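Local coordinates for citrate lyase subunit beta-like protein (Mycobacterium tuberculosis H37Rv, PDB 6CHU) that is a magnesium-dependent homotrimeric lyase of the HpcH/HpaI aldolase family, implicated in itaconate dissimilation and leucine catabolism, at residues 14-22 and 212-222; 132-143 and 177-188. All blocks are in the same frame, centred on the assembly; numbering follows the deposited sequence. Where two conformers were deposited one is given.

In the fold
Contacts 1 and 2 each pair neighbouring parallel strands of one eight-stranded barrel, and their centres lie about 17 Å apart. Strands 213-216 and 184-187 join them side by side: Val-213 O is 2.8 Å from Asp-187 N, and Asp-212 OD2 is 2.8 Å from Ala-185 N, both probable hydrogen bonds, while Trp-18 CZ3 packs at 3.6 Å on Leu-186 CD2. Each contact also runs toward the magnesium site formed by Glu-120 and Asp-146. Measured between nearest atoms, the Phe-20 side chain of contact 1 comes within about 7 Å of the magnesium ion and about 3 Å of the substrate-binding Arg-72; Gly-143 of contact 2 is about 5 Å from the metal.

Contact 1: 14-22 and 212-222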
# COMPACT_ATOMS: atom_id res chain seq x y z
N ALA A 14 -2.85 -18.27 23.29
CA ALA A 14 -4.20 -17.82 23.59
C ALA A 14 -5.00 -17.70 22.30
O ALA A 14 -4.46 -17.55 21.20
CB ALA A 14 -4.17 -16.49 24.34
N GLY A 15 -6.32 -17.76 22.45
CA GLY A 15 -7.20 -17.67 21.31
C GLY A 15 -7.16 -16.29 20.67
O GLY A 15 -6.43 -15.39 21.09
N PRO A 16 -7.97 -16.13 19.62
CA PRO A 16 -7.95 -14.88 18.84
C PRO A 16 -8.84 -13.78 19.38
O PRO A 16 -8.85 -12.69 18.80
CB PRO A 16 -8.46 -15.36 17.47
CG PRO A 16 -9.45 -16.45 17.83
CD PRO A 16 -8.90 -17.12 19.07
N GLY A 17 -9.60 -14.02 20.45
CA GLY A 17 -10.55 -13.03 20.90
C GLY A 17 -10.02 -12.18 22.03
O GLY A 17 -10.02 -12.61 23.19
N TRP A 18 -9.56 -10.98 21.71
CA TRP A 18 -9.04 -10.04 22.68
C TRP A 18 -10.09 -8.98 22.96
O TRP A 18 -10.84 -8.57 22.06
CB TRP A 18 -7.76 -9.38 22.17
CG TRP A 18 -6.58 -10.30 22.09
CD1 TRP A 18 -6.59 -11.64 21.82
CD2 TRP A 18 -5.21 -9.93 22.26
NE1 TRP A 18 -5.29 -12.13 21.81
CE2 TRP A 18 -4.44 -11.10 22.10
CE3 TRP A 18 -4.57 -8.73 22.56
CZ2 TRP A 18 -3.04 -11.09 22.21
CZ3 TRP A 18 -3.18 -8.73 22.68
CH2 TRP A 18 -2.44 -9.90 22.50
N LEU A 19 -10.14 -8.51 24.20
CA LEU A 19 -11.24 -7.65 24.64
C LEU A 19 -10.70 -6.49 25.46
O LEU A 19 -10.07 -6.70 26.50
CB LEU A 19 -12.26 -8.46 25.45
CG LEU A 19 -13.38 -7.68 26.12
CD1 LEU A 19 -14.20 -6.94 25.08
CD2 LEU A 19 -14.27 -8.61 26.93
N PHE A 20 -10.97 -5.27 24.99
CA PHE A 20 -10.71 -4.08 25.81
C PHE A 20 -11.64 -4.06 27.01
O PHE A 20 -12.85 -4.31 26.90
CB PHE A 20 -10.94 -2.80 25.00
CG PHE A 20 -9.78 -2.39 24.15
CD1 PHE A 20 -8.62 -1.85 24.72
CD2 PHE A 20 -9.87 -2.48 22.77
CE1 PHE A 20 -7.56 -1.45 23.91
CE2 PHE A 20 -8.81 -2.09 21.96
CZ PHE A 20 -7.65 -1.57 22.53
N CYS A 21 -11.08 -3.73 28.17
CA CYS A 21 -11.85 -3.45 29.38
C CYS A 21 -11.27 -2.18 29.99
O CYS A 21 -10.08 -2.17 30.37
CB CYS A 21 -11.79 -4.62 30.37
SG CYS A 21 -12.73 -4.39 31.89
N PRO A 22 -12.04 -1.09 30.08
CA PRO A 22 -11.53 0.12 30.74
C PRO A 22 -11.08 -0.19 32.16
O PRO A 22 -11.80 -0.81 32.95
CB PRO A 22 -12.74 1.07 30.74
CG PRO A 22 -13.65 0.53 29.68
CD PRO A 22 -13.44 -0.95 29.64
N ASP A 212 -3.77 -12.76 13.45
CA ASP A 212 -3.77 -13.70 14.56
C ASP A 212 -4.89 -13.45 15.54
O ASP A 212 -5.28 -14.37 16.28
CB ASP A 212 -2.44 -13.61 15.31
CG ASP A 212 -1.27 -13.93 14.43
OD1 ASP A 212 -1.19 -15.10 14.00
OD2 ASP A 212 -0.48 -13.02 14.11
N VAL A 213 -5.40 -12.22 15.57
CA VAL A 213 -6.31 -11.72 16.60
C VAL A 213 -7.26 -10.72 15.96
O VAL A 213 -6.85 -9.92 15.12
CB VAL A 213 -5.52 -11.04 17.75
CG1 VAL A 213 -6.47 -10.27 18.67
CG2 VAL A 213 -4.68 -12.06 18.54
N THR A 214 -8.53 -10.74 16.37
CA THR A 214 -9.41 -9.60 16.19
C THR A 214 -9.72 -9.03 17.57
O THR A 214 -10.21 -9.75 18.44
CB THR A 214 -10.70 -9.99 15.47
OG1 THR A 214 -10.41 -10.22 14.08
CG2 THR A 214 -11.75 -8.87 15.58
N VAL A 215 -9.42 -7.75 17.76
CA VAL A 215 -9.66 -7.11 19.05
C VAL A 215 -11.11 -6.63 19.10
O VAL A 215 -11.65 -6.14 18.10
CB VAL A 215 -8.66 -5.97 19.30
CG1 VAL A 215 -8.90 -5.36 20.68
CG2 VAL A 215 -7.23 -6.52 19.20
N CYS A 216 -11.74 -6.80 20.26
CA CYS A 216 -13.14 -6.49 20.47
C CYS A 216 -13.30 -5.43 21.55
O CYS A 216 -12.46 -5.29 22.44
CB CYS A 216 -13.92 -7.73 20.90
SG CYS A 216 -13.82 -9.08 19.73
N ILE A 217 -14.41 -4.68 21.48
CA ILE A 217 -14.75 -3.69 22.50
C ILE A 217 -15.98 -4.07 23.29
O ILE A 217 -16.37 -3.33 24.21
CB ILE A 217 -14.89 -2.29 21.88
CG1 ILE A 217 -15.62 -2.38 20.55
CG2 ILE A 217 -13.51 -1.66 21.63
CD1 ILE A 217 -16.93 -1.78 20.58
N HIS A 218 -16.61 -5.21 22.99
CA HIS A 218 -17.75 -5.68 23.76
C HIS A 218 -17.68 -7.20 23.84
O HIS A 218 -17.35 -7.85 22.84
CB HIS A 218 -19.08 -5.24 23.13
CG HIS A 218 -20.27 -5.44 24.01
ND1 HIS A 218 -20.97 -6.63 24.06
CD2 HIS A 218 -20.90 -4.60 24.86
CE1 HIS A 218 -21.98 -6.51 24.90
NE2 HIS A 218 -21.96 -5.29 25.40
N PRO A 219 -17.98 -7.80 25.00
CA PRO A 219 -17.81 -9.26 25.13
C PRO A 219 -18.69 -10.07 24.19
O PRO A 219 -18.32 -11.21 23.86
CB PRO A 219 -18.16 -9.52 26.60
CG PRO A 219 -19.00 -8.37 27.02
CD PRO A 219 -18.49 -7.18 26.24
N SER A 220 -19.82 -9.52 23.74
CA SER A 220 -20.67 -10.24 22.79
C SER A 220 -19.96 -10.49 21.47
O SER A 220 -20.38 -11.38 20.71
CB SER A 220 -21.96 -9.45 22.53
OG SER A 220 -21.65 -8.24 21.86
N GLN A 221 -18.91 -9.74 21.18
CA GLN A 221 -18.16 -9.94 19.94
C GLN A 221 -17.21 -11.12 20.01
O GLN A 221 -16.80 -11.63 18.96
CB GLN A 221 -17.39 -8.67 19.59
CG GLN A 221 -18.28 -7.43 19.43
CD GLN A 221 -17.48 -6.17 19.15
OE1 GLN A 221 -16.58 -5.82 19.91
NE2 GLN A 221 -17.82 -5.48 18.07
N ILE A 222 -16.85 -11.58 21.22
CA ILE A 222 -15.85 -12.64 21.33
C ILE A 222 -16.31 -13.94 20.68
O ILE A 222 -15.52 -14.56 19.95
CB ILE A 222 -15.44 -12.83 22.81
CG1 ILE A 222 -14.70 -11.59 23.33
CG2 ILE A 222 -14.56 -14.07 22.95
CD1 ILE A 222 -13.30 -11.39 22.74
O HOH W 1 -14.51 -2.11 25.90
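Trp-18 lays its indole across Val-213 at about a right angle, and the contact can be traced outward atom by atom. CB starts near two valine methyls, Val-213 CG1 and Val-215 CG2. CG and CD1 then lie over the Val-213 CG1 methyl, CG at 3.4 Å. Further out NE1 passes to the other branch, Val-213 CG2, at 3.3 Å, and CE2 and CZ2 follow over the same methyl more loosely. With CG1 18° off the normal of the five-membered ring, this is a CH-pi contact over a face. Beyond it, Phe-20 comes obliquely to Val-215, its CE2 3.5 Å from CG1, while CD2 touches Ile-217 CG2.

The backbones run parallel, with strand axes 26° apart. Thr-214 N donates to Pro-16 O (3.1 Å), Cys-216 N to Trp-18 O (2.7 Å) and Phe-20 N to Cys-216 O (3.0 Å). These three bonds join the first strand to the eighth and so close the TIM barrel. One water donates to both Phe-20 O and Ile-217 O, bridging the segments just past the end of strand 213-216.

The Leu-19 side chain points to the other face of the sheet, toward the helices. Its CG stands anti to the backbone N (chi1 173°), which sends CD1 to the backbone at Cys-216 O and His-218 N and CD2 to the ring of Pro-219 (CB at 4.0 Å). The missing side chain of Gly-17 makes way for Ile-222 CD1, which reaches Gly-17 C at 3.4 Å. Ile-222 follows a capping box formed by His-218 and Gln-221: His-218 ND1 accepts from Ser-220 N and Gln-221 OE1 from His-218 N. The same OE1 also takes Ile-217 N.

Contact 2: 132-143 and 177-188; sequences AAADPTVGMMWG and AASAFGRLALDA
Arg-183 bends at chi2 (-55°) and brings its guanidinium to Ala-132 O, near the end of helix 128-133. NE donates to this oxygen at 2.7 Å, with the acceptor in the guanidinium plane, and NH2 adds a weak bond to it. Thr-137 O sits over one face of the group, 3.0 Å from CZ, and a water links NH2 to Asp-135 O. The other polar side-chain bond is Trp-142 NE1 to Asp-187 OD1, 2.8 Å and nearly straight (173°); Arg-171 holds the second carboxylate oxygen in a salt bridge.

Backbone bonds alternate between the strands: Leu-184 N to Val-138 O, Met-140 N to Leu-184 O, Leu-186 N to Met-140 O. Leu-186 O, buried without a hydrogen-bond partner, meets Met-141 CA at 3.4 Å.

Apolar contacts include two CH-pi pairs. Ala-133 CB stands over the centre of the Phe-181 ring, 3.7 Å from its centroid, and Ala-188 CB covers a face of Trp-142, 3.4 Å from CE2. Met-140 CG rests on Ala-178 CB at 3.7 Å.

Helix 165-180 ends in a Schellman motif with Gly-182 as its C-prime residue; with the adjacent parallel strands 137-142 and 184-187 it belongs to a beta-alpha-beta crossover, the repeating connection of a TIM barrel.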
# COMPACT_ATOMS: atom_id res chain seq x y z
N ALA A 132 7.72 -2.40 13.75
CA ALA A 132 7.64 -3.85 13.91
C ALA A 132 8.99 -4.48 14.19
O ALA A 132 9.07 -5.48 14.92
CB ALA A 132 7.02 -4.48 12.65
N ALA A 133 10.06 -3.94 13.61
CA ALA A 133 11.39 -4.52 13.78
C ALA A 133 12.02 -4.20 15.12
O ALA A 133 13.02 -4.83 15.50
CB ALA A 133 12.30 -4.04 12.65
N ALA A 134 11.48 -3.21 15.85
CA ALA A 134 12.06 -2.81 17.13
C ALA A 134 12.10 -4.00 18.09
O ALA A 134 11.17 -4.79 18.16
CB ALA A 134 11.24 -1.67 17.74
N ASP A 135 13.21 -4.11 18.84
CA ASP A 135 13.41 -5.30 19.68
C ASP A 135 12.28 -5.58 20.67
O ASP A 135 11.97 -6.76 20.89
CB ASP A 135 14.75 -5.19 20.40
CG ASP A 135 15.93 -5.69 19.56
OD1 ASP A 135 15.71 -6.28 18.48
OD2 ASP A 135 17.09 -5.50 19.99
N PRO A 136 11.64 -4.59 21.31
CA PRO A 136 10.54 -4.92 22.24
C PRO A 136 9.25 -5.38 21.58
O PRO A 136 8.38 -5.91 22.29
CB PRO A 136 10.31 -3.61 23.01
CG PRO A 136 11.62 -2.87 22.87
CD PRO A 136 12.00 -3.17 21.45
N THR A 137 9.08 -5.18 20.27
CA THR A 137 7.78 -5.40 19.65
C THR A 137 7.45 -6.89 19.62
O THR A 137 8.27 -7.71 19.19
CB THR A 137 7.75 -4.82 18.24
OG1 THR A 137 7.99 -3.41 18.29
CG2 THR A 137 6.40 -5.09 17.56
N VAL A 138 6.26 -7.24 20.10
CA VAL A 138 5.75 -8.60 19.95
C VAL A 138 4.48 -8.65 19.12
O VAL A 138 4.06 -9.76 18.74
CB VAL A 138 5.51 -9.28 21.32
CG1 VAL A 138 6.83 -9.38 22.10
CG2 VAL A 138 4.44 -8.54 22.14
N GLY A 139 3.87 -7.52 18.80
CA GLY A 139 2.68 -7.50 17.97
C GLY A 139 2.45 -6.13 17.38
O GLY A 139 2.94 -5.11 17.89
N MET A 140 1.69 -6.11 16.27
CA MET A 140 1.24 -4.88 15.63
C MET A 140 -0.28 -4.91 15.55
O MET A 140 -0.85 -5.93 15.14
CB MET A 140 1.81 -4.72 14.22
CG MET A 140 3.34 -4.78 14.11
SD MET A 140 4.08 -3.25 14.70
CE MET A 140 3.61 -2.11 13.40
N MET A 141 -0.90 -3.80 15.92
CA MET A 141 -2.33 -3.58 15.76
C MET A 141 -2.52 -2.31 14.94
O MET A 141 -1.61 -1.48 14.84
CB MET A 141 -3.02 -3.45 17.14
CG MET A 141 -4.53 -3.43 17.10
SD MET A 141 -5.14 -3.23 18.78
CE MET A 141 -6.85 -2.84 18.43
N TRP A 142 -3.70 -2.15 14.36
CA TRP A 142 -4.02 -0.88 13.73
C TRP A 142 -5.36 -0.39 14.24
O TRP A 142 -6.16 -1.14 14.80
CB TRP A 142 -4.00 -0.99 12.19
CG TRP A 142 -5.17 -1.74 11.61
CD1 TRP A 142 -5.41 -3.08 11.69
CD2 TRP A 142 -6.24 -1.17 10.86
NE1 TRP A 142 -6.58 -3.39 11.03
CE2 TRP A 142 -7.11 -2.23 10.51
CE3 TRP A 142 -6.54 0.13 10.44
CZ2 TRP A 142 -8.27 -2.03 9.78
CZ3 TRP A 142 -7.70 0.33 9.70
CH2 TRP A 142 -8.55 -0.75 9.37
N GLY A 143 -5.57 0.92 14.11
CA GLY A 143 -6.80 1.53 14.59
C GLY A 143 -7.40 2.49 13.58
O GLY A 143 -6.81 3.53 13.28
N ALA A 177 3.93 -5.79 7.91
CA ALA A 177 5.05 -5.41 8.78
C ALA A 177 5.16 -6.37 9.97
O ALA A 177 6.26 -6.81 10.32
CB ALA A 177 4.88 -3.97 9.27
N ALA A 178 4.02 -6.71 10.59
CA ALA A 178 4.04 -7.67 11.69
C ALA A 178 4.62 -9.00 11.25
O ALA A 178 5.53 -9.55 11.88
CB ALA A 178 2.62 -7.85 12.25
N SER A 179 4.11 -9.54 10.14
CA SER A 179 4.52 -10.87 9.72
C SER A 179 5.96 -10.89 9.23
O SER A 179 6.65 -11.91 9.39
CB SER A 179 3.56 -11.39 8.64
OG SER A 179 3.85 -12.73 8.32
N ALA A 180 6.45 -9.79 8.66
CA ALA A 180 7.83 -9.73 8.19
C ALA A 180 8.82 -9.88 9.33
O ALA A 180 9.96 -10.30 9.11
CB ALA A 180 8.09 -8.41 7.48
N PHE A 181 8.42 -9.51 10.55
CA PHE A 181 9.32 -9.57 11.70
C PHE A 181 8.84 -10.54 12.77
O PHE A 181 9.29 -10.49 13.91
CB PHE A 181 9.54 -8.16 12.24
CG PHE A 181 10.26 -7.28 11.26
CD1 PHE A 181 11.63 -7.41 11.09
CD2 PHE A 181 9.55 -6.40 10.45
CE1 PHE A 181 12.30 -6.63 10.15
CE2 PHE A 181 10.21 -5.62 9.52
CZ PHE A 181 11.58 -5.73 9.36
N GLY A 182 7.96 -11.47 12.39
CA GLY A 182 7.52 -12.52 13.29
C GLY A 182 6.64 -12.06 14.42
O GLY A 182 6.58 -12.73 15.46
N ARG A 183 5.94 -10.94 14.26
CA ARG A 183 5.10 -10.40 15.32
C ARG A 183 3.66 -10.87 15.16
O ARG A 183 3.23 -11.25 14.06
CB ARG A 183 5.14 -8.87 15.33
CG ARG A 183 6.53 -8.25 15.11
CD ARG A 183 7.57 -8.77 16.11
NE ARG A 183 8.74 -7.90 16.13
CZ ARG A 183 9.91 -8.24 16.68
NH1 ARG A 183 10.06 -9.44 17.24
NH2 ARG A 183 10.93 -7.38 16.66
N LEU A 184 2.92 -10.84 16.26
CA LEU A 184 1.47 -11.04 16.18
C LEU A 184 0.84 -9.91 15.38
O LEU A 184 1.24 -8.75 15.49
CB LEU A 184 0.85 -11.06 17.57
CG LEU A 184 0.73 -12.32 18.42
CD1 LEU A 184 -0.21 -11.99 19.57
CD2 LEU A 184 0.18 -13.47 17.63
N ALA A 185 -0.19 -10.25 14.60
CA ALA A 185 -0.96 -9.25 13.86
C ALA A 185 -2.37 -9.17 14.44
O ALA A 185 -3.08 -10.18 14.47
CB ALA A 185 -1.03 -9.58 12.37
N LEU A 186 -2.76 -7.98 14.89
CA LEU A 186 -4.06 -7.77 15.53
C LEU A 186 -4.91 -6.86 14.64
O LEU A 186 -4.48 -5.75 14.29
CB LEU A 186 -3.90 -7.15 16.92
CG LEU A 186 -3.19 -7.95 18.02
CD1 LEU A 186 -1.68 -8.00 17.80
CD2 LEU A 186 -3.49 -7.29 19.34
N ASP A 187 -6.12 -7.31 14.31
CA ASP A 187 -7.01 -6.53 13.46
C ASP A 187 -7.83 -5.55 14.30
O ASP A 187 -8.08 -5.78 15.48
CB ASP A 187 -7.94 -7.44 12.65
CG ASP A 187 -8.50 -6.77 11.40
OD1 ASP A 187 -7.86 -5.85 10.86
OD2 ASP A 187 -9.59 -7.16 10.96
N ALA A 188 -8.24 -4.45 13.66
CA ALA A 188 -8.88 -3.33 14.34
C ALA A 188 -10.28 -3.69 14.86
O ALA A 188 -10.96 -4.59 14.36
CB ALA A 188 -8.99 -2.12 13.40
O HOH W 2 12.72 -8.63 18.70